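Local coordinates for endoglucanase (Clostridium thermocellum, PDB 2YIK), which probably hydrolyses internal beta-1,4-glycosidic bonds of cellulose as a family 9 endoglucanase, at residues R78-D82 against S83-N87; N229-N232 against F233-T236; F161-Y164 against F165-C168. All coordinates share one frame; numbering follows the deposited sequence.

How the contacts relate
Along the chain, contact 1 comes first, contact 3 second and contact 2 last. All three lie within the family 9 catalytic region. Contact 1 is a turn between strand 79-80 and helix 90-100. Contact 3 is the last turns of helix 151-167 and the residue that follows. Contact 2 is the end of helix 216-233 and the loop after it. These two helices pack together, and Asn-162 touches Asn-229. The centres of contacts 2 and 3 are about 16 Å apart. Contact 1 is about 18 Å from contact 3 and about 34 Å from contact 2, centre to centre, and touches neither. Two contacts thus belong to the helical body, as in the (alpha/alpha)6 barrel of this family, and one to a peripheral loop.

Contact 1. Residues R78-D82 against S83-N87; sequences RLPLD and SQNTN
The chain leaves strand 79-80 through an inverse gamma turn centred on Leu-81 and folds back at Asp-82, whose backbone O receives Thr-86 N at 3.1 Å. The fold-back is an Asx motif led by Asp-82. CG of Asp-82 sits between the backbone N and the carbonyl carbon (chi1 60°), which brings the carboxylate over the following amides. OD1 of Asp-82 takes two N-H groups. It offers its anti lone pair to Gln-84 N, at 2.7 Å. Asn-85 N is equally close and nearly straight, at 170°, but meets OD1 on the syn side and out of the carboxylate plane. Two bonds on one oxygen should fix the rotation of the carboxylate. Asn-85 CB rests against Pro-80 O at 3.3 Å. Leu-79 reaches the same residue with CD1, which lies 3.5 Å from Asn-85 O. The Thr-86 methyl CG2 packs on Leu-79 CD2. Outside the turn, Ser-83 OG bonds to Asp-90 at the start of helix 90-100, and Arg-205 bonds to Thr-86 O. Thr-86 OG1 also receives Met-88 N. The same hydroxyl donates to Asp-82 O at 2.7 Å, from above the carbonyl plane and from the face opposite to Thr-86 N.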
loop_
_atom_site.group_PDB
_atom_site.type_symbol
_atom_site.label_atom_id
_atom_site.label_comp_id
_atom_site.label_asym_id
_atom_site.label_seq_id
_atom_site.Cartn_x
_atom_site.Cartn_y
_atom_site.Cartn_z
ATOM N N ARG A 78 15.202 -18.585 6.960
ATOM C CA ARG A 78 16.479 -19.266 6.806
ATOM C C ARG A 78 16.773 -19.476 5.334
ATOM O O ARG A 78 17.143 -20.577 4.925
ATOM C CB ARG A 78 16.457 -20.638 7.483
ATOM C CG ARG A 78 16.289 -20.645 8.987
ATOM C CD ARG A 78 15.327 -21.776 9.335
ATOM N NE ARG A 78 15.223 -22.737 8.227
ATOM C CZ ARG A 78 14.196 -23.564 8.033
ATOM N NH1 ARG A 78 13.167 -23.558 8.874
ATOM N NH2 ARG A 78 14.189 -24.388 6.981
ATOM N N LEU A 79 16.588 -18.432 4.530
ATOM C CA LEU A 79 16.856 -18.522 3.095
ATOM C C LEU A 79 18.351 -18.744 2.860
ATOM O O LEU A 79 19.175 -17.989 3.377
ATOM C CB LEU A 79 16.437 -17.228 2.404
ATOM C CG LEU A 79 16.658 -17.196 0.890
ATOM C CD1 LEU A 79 15.726 -18.187 0.226
ATOM C CD2 LEU A 79 16.404 -15.803 0.353
ATOM N N PRO A 80 18.724 -19.783 2.087
ATOM C CA PRO A 80 20.148 -20.027 1.833
ATOM C C PRO A 80 20.765 -18.919 0.996
ATOM O O PRO A 80 20.207 -18.507 -0.019
ATOM C CB PRO A 80 20.149 -21.366 1.095
ATOM C CG PRO A 80 18.945 -22.058 1.655
ATOM C CD PRO A 80 17.917 -20.935 1.645
ATOM N N LEU A 81 21.930 -18.450 1.419
ATOM C CA LEU A 81 22.615 -17.383 0.713
ATOM C C LEU A 81 23.469 -17.918 -0.436
ATOM O O LEU A 81 24.641 -18.231 -0.250
ATOM C CB LEU A 81 23.488 -16.593 1.698
ATOM C CG LEU A 81 24.287 -15.399 1.162
ATOM C CD1 LEU A 81 23.341 -14.350 0.587
ATOM C CD2 LEU A 81 25.122 -14.806 2.292
ATOM N N ASP A 82 22.867 -18.049 -1.616
ATOM C CA ASP A 82 23.587 -18.505 -2.806
ATOM C C ASP A 82 22.895 -17.962 -4.050
ATOM O O ASP A 82 21.827 -17.359 -3.951
ATOM C CB ASP A 82 23.692 -20.042 -2.860
ATOM C CG ASP A 82 22.341 -20.730 -2.901
ATOM O OD1 ASP A 82 21.567 -20.517 -3.863
ATOM O OD2 ASP A 82 22.056 -21.496 -1.965
ATOM N N SER A 83 23.503 -18.173 -5.216
ATOM C CA SER A 83 22.961 -17.658 -6.472
ATOM C C SER A 83 21.743 -18.371 -7.045
ATOM O O SER A 83 21.296 -18.040 -8.142
ATOM C CB SER A 83 24.064 -17.612 -7.535
ATOM O OG SER A 83 24.624 -18.896 -7.747
ATOM N N GLN A 84 21.214 -19.353 -6.323
ATOM C CA GLN A 84 20.031 -20.062 -6.794
ATOM C C GLN A 84 18.861 -19.740 -5.875
ATOM O O GLN A 84 17.754 -19.488 -6.341
ATOM C CB GLN A 84 20.261 -21.583 -6.836
ATOM C CG GLN A 84 21.113 -22.083 -8.017
ATOM C CD GLN A 84 22.615 -21.929 -7.783
ATOM O OE1 GLN A 84 23.104 -22.133 -6.663
ATOM N NE2 GLN A 84 23.361 -21.594 -8.846
ATOM N N ASN A 85 19.102 -19.738 -4.568
ATOM C CA ASN A 85 18.032 -19.421 -3.638
ATOM C C ASN A 85 17.774 -17.919 -3.594
ATOM O O ASN A 85 16.746 -17.476 -3.086
ATOM C CB ASN A 85 18.337 -19.971 -2.243
ATOM C CG ASN A 85 18.170 -21.481 -2.171
ATOM O OD1 ASN A 85 19.152 -22.233 -2.183
ATOM N ND2 ASN A 85 16.919 -21.934 -2.112
ATOM N N THR A 86 18.717 -17.136 -4.108
ATOM C CA THR A 86 18.545 -15.686 -4.194
ATOM C C THR A 86 18.921 -15.381 -5.638
ATOM O O THR A 86 19.379 -16.274 -6.356
ATOM C CB THR A 86 19.501 -14.887 -3.267
ATOM O OG1 THR A 86 20.809 -14.841 -3.851
ATOM C CG2 THR A 86 19.578 -15.526 -1.887
ATOM N N ASN A 87 18.737 -14.143 -6.074
ATOM C CA ASN A 87 19.091 -13.801 -7.442
ATOM C C ASN A 87 20.310 -12.886 -7.489
ATOM O O ASN A 87 20.507 -12.140 -8.454
ATOM C CB ASN A 87 17.903 -13.160 -8.157
ATOM C CG ASN A 87 17.652 -11.744 -7.716
ATOM O OD1 ASN A 87 17.871 -11.386 -6.555
ATOM N ND2 ASN A 87 17.171 -10.920 -8.644
#

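Contact 2. Residues N229-N232 against F233-T236; sequences NYMN and FKDT
Tyr-230 O is gripped by two backbone N-H groups at the end of helix 216-233. Lys-234 N donates to it at 2.8 Å, nearly along the C=O axis, and Phe-233 N adds a weak bond. Phe-233 N gives its better bond to Asn-229 O, at 3.0 Å. Two side-chain pairs, Tyr-230 with Lys-234 and Asn-229 with Phe-233, are also four residues apart. Lys-234 sets its CB over one face of the Tyr-230 ring, toward the rim, in a CH-pi contact 4.0 Å from the centroid. Its CD lies 3.7 Å from Tyr-230 CE2. The first torsion of Lys-234 (chi1 62°) places CG between its own N and carbonyl carbon. From there the chain runs on to Met-231, three residues back, and the two side chains lie side by side, with Lys-234 CE 3.8 Å from Met-231 CE. On another side of the helix, Asn-229 ND2 meets the edge of the Phe-233 ring in plane, 3.2 Å from CE2. The amide and ring planes are 75° apart. Asn-229 OD1 is held by Ser-244 of helix 238-257, and Tyr-240 of that helix meets the Phe-233 ring edge-to-face. A water donates to Asn-232 O and accepts from Asp-235 N. This is a helix C-terminus leading into a short connection, as between neighbouring helices of an (alpha/alpha)6 barrel.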
loop_
_atom_site.group_PDB
_atom_site.type_symbol
_atom_site.label_atom_id
_atom_site.label_comp_id
_atom_site.label_asym_id
_atom_site.label_seq_id
_atom_site.Cartn_x
_atom_site.Cartn_y
_atom_site.Cartn_z
ATOM N N ASN A 229 6.376 5.905 8.308
ATOM C CA ASN A 229 6.410 5.199 9.586
ATOM C C ASN A 229 6.996 6.143 10.636
ATOM O O ASN A 229 6.526 6.195 11.776
ATOM C CB ASN A 229 7.266 3.931 9.482
ATOM C CG ASN A 229 6.804 2.832 10.426
ATOM O OD1 ASN A 229 7.619 2.088 10.984
ATOM N ND2 ASN A 229 5.496 2.713 10.598
ATOM N N TYR A 230 8.028 6.886 10.246
ATOM C CA TYR A 230 8.635 7.844 11.152
ATOM C C TYR A 230 7.569 8.865 11.540
ATOM O O TYR A 230 7.368 9.147 12.725
ATOM C CB TYR A 230 9.810 8.565 10.486
ATOM C CG TYR A 230 10.170 9.863 11.171
ATOM C CD1 TYR A 230 10.968 9.884 12.315
ATOM C CD2 TYR A 230 9.656 11.073 10.707
ATOM C CE1 TYR A 230 11.249 11.091 12.981
ATOM C CE2 TYR A 230 9.923 12.274 11.362
ATOM C CZ TYR A 230 10.719 12.276 12.492
ATOM O OH TYR A 230 10.988 13.474 13.108
ATOM N N MET A 231 6.882 9.413 10.539
ATOM C CA MET A 231 5.845 10.414 10.782
ATOM C C MET A 231 4.766 9.906 11.733
ATOM O O MET A 231 4.253 10.660 12.558
ATOM C CB MET A 231 5.182 10.851 9.468
ATOM C CG MET A 231 6.057 11.663 8.519
ATOM S SD MET A 231 6.782 13.157 9.232
ATOM C CE MET A 231 5.364 14.226 9.402
ATOM N N ASN A 232 4.431 8.625 11.620
ATOM C CA ASN A 232 3.400 8.016 12.455
ATOM C C ASN A 232 3.853 7.666 13.874
ATOM O O ASN A 232 3.031 7.611 14.788
ATOM C CB ASN A 232 2.858 6.750 11.768
ATOM C CG ASN A 232 1.906 7.061 10.617
ATOM O OD1 ASN A 232 1.797 6.290 9.667
ATOM N ND2 ASN A 232 1.202 8.182 10.711
ATOM N N PHE A 233 5.151 7.447 14.068
ATOM C CA PHE A 233 5.658 7.069 15.386
ATOM C C PHE A 233 6.587 8.048 16.100
ATOM O O PHE A 233 6.970 7.801 17.245
ATOM C CB PHE A 233 6.372 5.722 15.289
ATOM C CG PHE A 233 5.450 4.564 15.059
ATOM C CD1 PHE A 233 4.726 4.012 16.112
ATOM C CD2 PHE A 233 5.279 4.042 13.780
ATOM C CE1 PHE A 233 3.838 2.949 15.895
ATOM C CE2 PHE A 233 4.398 2.983 13.549
ATOM C CZ PHE A 233 3.675 2.434 14.607
ATOM N N LYS A 234 6.939 9.154 15.455
ATOM C CA LYS A 234 7.866 10.108 16.062
ATOM C C LYS A 234 7.524 10.659 17.441
ATOM O O LYS A 234 8.422 11.071 18.177
ATOM C CB LYS A 234 8.123 11.282 15.117
ATOM C CG LYS A 234 6.901 12.120 14.777
ATOM C CD LYS A 234 7.290 13.177 13.765
ATOM C CE LYS A 234 6.080 13.792 13.088
ATOM N NZ LYS A 234 5.650 15.053 13.741
ATOM N N ASP A 235 6.245 10.684 17.792
ATOM C CA ASP A 235 5.844 11.218 19.090
ATOM C C ASP A 235 5.595 10.088 20.063
ATOM O O ASP A 235 5.895 10.184 21.255
ATOM C CB ASP A 235 4.568 12.054 18.946
ATOM C CG ASP A 235 4.752 13.238 18.016
ATOM O OD1 ASP A 235 5.637 14.077 18.294
ATOM O OD2 ASP A 235 4.017 13.334 17.009
ATOM N N THR A 236 5.079 8.999 19.516
ATOM C CA THR A 236 4.717 7.814 20.265
ATOM C C THR A 236 5.841 6.825 20.609
ATOM O O THR A 236 5.815 6.210 21.677
ATOM C CB THR A 236 3.535 7.121 19.511
ATOM O OG1 THR A 236 2.338 7.292 20.278
ATOM C CG2 THR A 236 3.785 5.649 19.247
HETATM O O HOH W 1 3.595 9.648 16.743
#

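Contact 3. Residues F161-Y164 against F165-C168; sequences FNDY and FMRC
Phe-161 O covers the centre of one face of the Phe-165 ring, 3.4 Å above its plane, near the C-terminal end of alpha helix 151-167. The helix belongs to the helical body, as in the (alpha/alpha)6 barrel of family 9, and runs into strand 169-171. This is the tight side of the helix. The same oxygen accepts Phe-165 N at 3.2 Å, in the carbonyl plane. The amide of Asn-162 stands at the edge of the Phe-165 ring, with the two planes 81° apart. Tyr-164 CD2 comes within 3.9 Å of Phe-165 CD1, and these two rings meet obliquely. Helices 124-140 and 216-233 cover Phe-165 from outside. Met-166 curls back on the helix, its bent end bringing CE 3.4 Å from Asn-162 O.

The partly exposed side is polar, and its charged ends stay apart. Arg-167, bent at its third torsion (chi3 -58°), lays its guanidinium face over Asp-163 O. Asp-163 OD2 and Arg-167 NH1 are 5.2 Å apart. Asp-163 OD1 bonds instead to Tyr-240 OH, and Arg-167 NH2 to Ser-111 O. Tyr-164 and Cys-168 are buried at the helix end, where Cys-168 N still reaches Tyr-164 O at 3.0 Å. The Cys-168 thiol makes a sulfur-aromatic contact with the Tyr-164 ring. It comes in obliquely, 37° off the ring normal, and SG lies 3.5 Å from Tyr-164 CE1.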
loop_
_atom_site.group_PDB
_atom_site.type_symbol
_atom_site.label_atom_id
_atom_site.label_comp_id
_atom_site.label_asym_id
_atom_site.label_seq_id
_atom_site.Cartn_x
_atom_site.Cartn_y
_atom_site.Cartn_z
ATOM N N PHE A 161 4.604 -4.388 8.473
ATOM C CA PHE A 161 5.041 -4.055 7.106
ATOM C C PHE A 161 6.474 -3.531 7.130
ATOM O O PHE A 161 7.364 -4.066 6.480
ATOM C CB PHE A 161 4.193 -2.933 6.484
ATOM C CG PHE A 161 3.025 -3.405 5.664
ATOM C CD1 PHE A 161 3.214 -4.093 4.464
ATOM C CD2 PHE A 161 1.730 -3.101 6.062
ATOM C CE1 PHE A 161 2.119 -4.462 3.676
ATOM C CE2 PHE A 161 0.637 -3.462 5.289
ATOM C CZ PHE A 161 0.827 -4.146 4.090
ATOM N N ASN A 162 6.671 -2.458 7.887
ATOM C CA ASN A 162 7.965 -1.809 7.968
ATOM C C ASN A 162 9.099 -2.582 8.648
ATOM O O ASN A 162 10.264 -2.378 8.310
ATOM C CB ASN A 162 7.791 -0.422 8.592
ATOM C CG ASN A 162 6.944 0.499 7.719
ATOM O OD1 ASN A 162 5.761 0.740 7.994
ATOM N ND2 ASN A 162 7.546 1.007 6.648
ATOM N N ASP A 163 8.784 -3.456 9.600
ATOM C CA ASP A 163 9.851 -4.228 10.232
ATOM C C ASP A 163 10.367 -5.223 9.198
ATOM O O ASP A 163 11.539 -5.595 9.202
ATOM C CB ASP A 163 9.349 -4.966 11.480
ATOM C CG ASP A 163 9.000 -4.016 12.614
ATOM O OD1 ASP A 163 9.514 -2.882 12.616
ATOM O OD2 ASP A 163 8.225 -4.403 13.513
ATOM N N TYR A 164 9.470 -5.640 8.302
ATOM C CA TYR A 164 9.815 -6.567 7.234
ATOM C C TYR A 164 10.770 -5.852 6.274
ATOM O O TYR A 164 11.805 -6.403 5.902
ATOM C CB TYR A 164 8.539 -7.019 6.510
ATOM C CG TYR A 164 8.735 -7.697 5.166
ATOM C CD1 TYR A 164 9.485 -8.866 5.043
ATOM C CD2 TYR A 164 8.115 -7.190 4.024
ATOM C CE1 TYR A 164 9.607 -9.519 3.811
ATOM C CE2 TYR A 164 8.228 -7.824 2.793
ATOM C CZ TYR A 164 8.974 -8.989 2.687
ATOM O OH TYR A 164 9.082 -9.618 1.462
ATOM N N PHE A 165 10.431 -4.622 5.895
ATOM C CA PHE A 165 11.280 -3.847 4.995
ATOM C C PHE A 165 12.673 -3.675 5.615
ATOM O O PHE A 165 13.692 -3.897 4.962
ATOM C CB PHE A 165 10.675 -2.458 4.722
ATOM C CG PHE A 165 9.312 -2.485 4.066
ATOM C CD1 PHE A 165 8.979 -3.465 3.135
ATOM C CD2 PHE A 165 8.373 -1.496 4.359
ATOM C CE1 PHE A 165 7.730 -3.462 2.504
ATOM C CE2 PHE A 165 7.124 -1.482 3.736
ATOM C CZ PHE A 165 6.800 -2.466 2.805
ATOM N N MET A 166 12.715 -3.287 6.884
ATOM C CA MET A 166 13.992 -3.085 7.558
ATOM C C MET A 166 14.859 -4.337 7.635
ATOM O O MET A 166 16.062 -4.265 7.375
ATOM C CB MET A 166 13.768 -2.466 8.944
ATOM C CG MET A 166 13.318 -1.000 8.839
ATOM S SD MET A 166 13.140 -0.054 10.367
ATOM C CE MET A 166 11.456 -0.475 10.849
ATOM N N ARG A 167 14.265 -5.477 7.977
ATOM C CA ARG A 167 15.011 -6.738 8.046
ATOM C C ARG A 167 15.549 -7.095 6.657
ATOM O O ARG A 167 16.596 -7.726 6.527
ATOM C CB ARG A 167 14.110 -7.889 8.523
ATOM C CG ARG A 167 13.879 -7.976 10.023
ATOM C CD ARG A 167 13.239 -9.316 10.388
ATOM N NE ARG A 167 11.975 -9.495 9.694
ATOM C CZ ARG A 167 10.809 -9.030 10.127
ATOM N NH1 ARG A 167 10.737 -8.362 11.268
ATOM N NH2 ARG A 167 9.718 -9.215 9.399
ATOM N N CYS A 168 14.822 -6.690 5.620
ATOM C CA CYS A 168 15.217 -6.984 4.242
ATOM C C CYS A 168 16.219 -5.993 3.661
ATOM O O CYS A 168 16.690 -6.157 2.534
ATOM C CB CYS A 168 13.975 -7.059 3.349
ATOM S SG CYS A 168 12.977 -8.562 3.601
#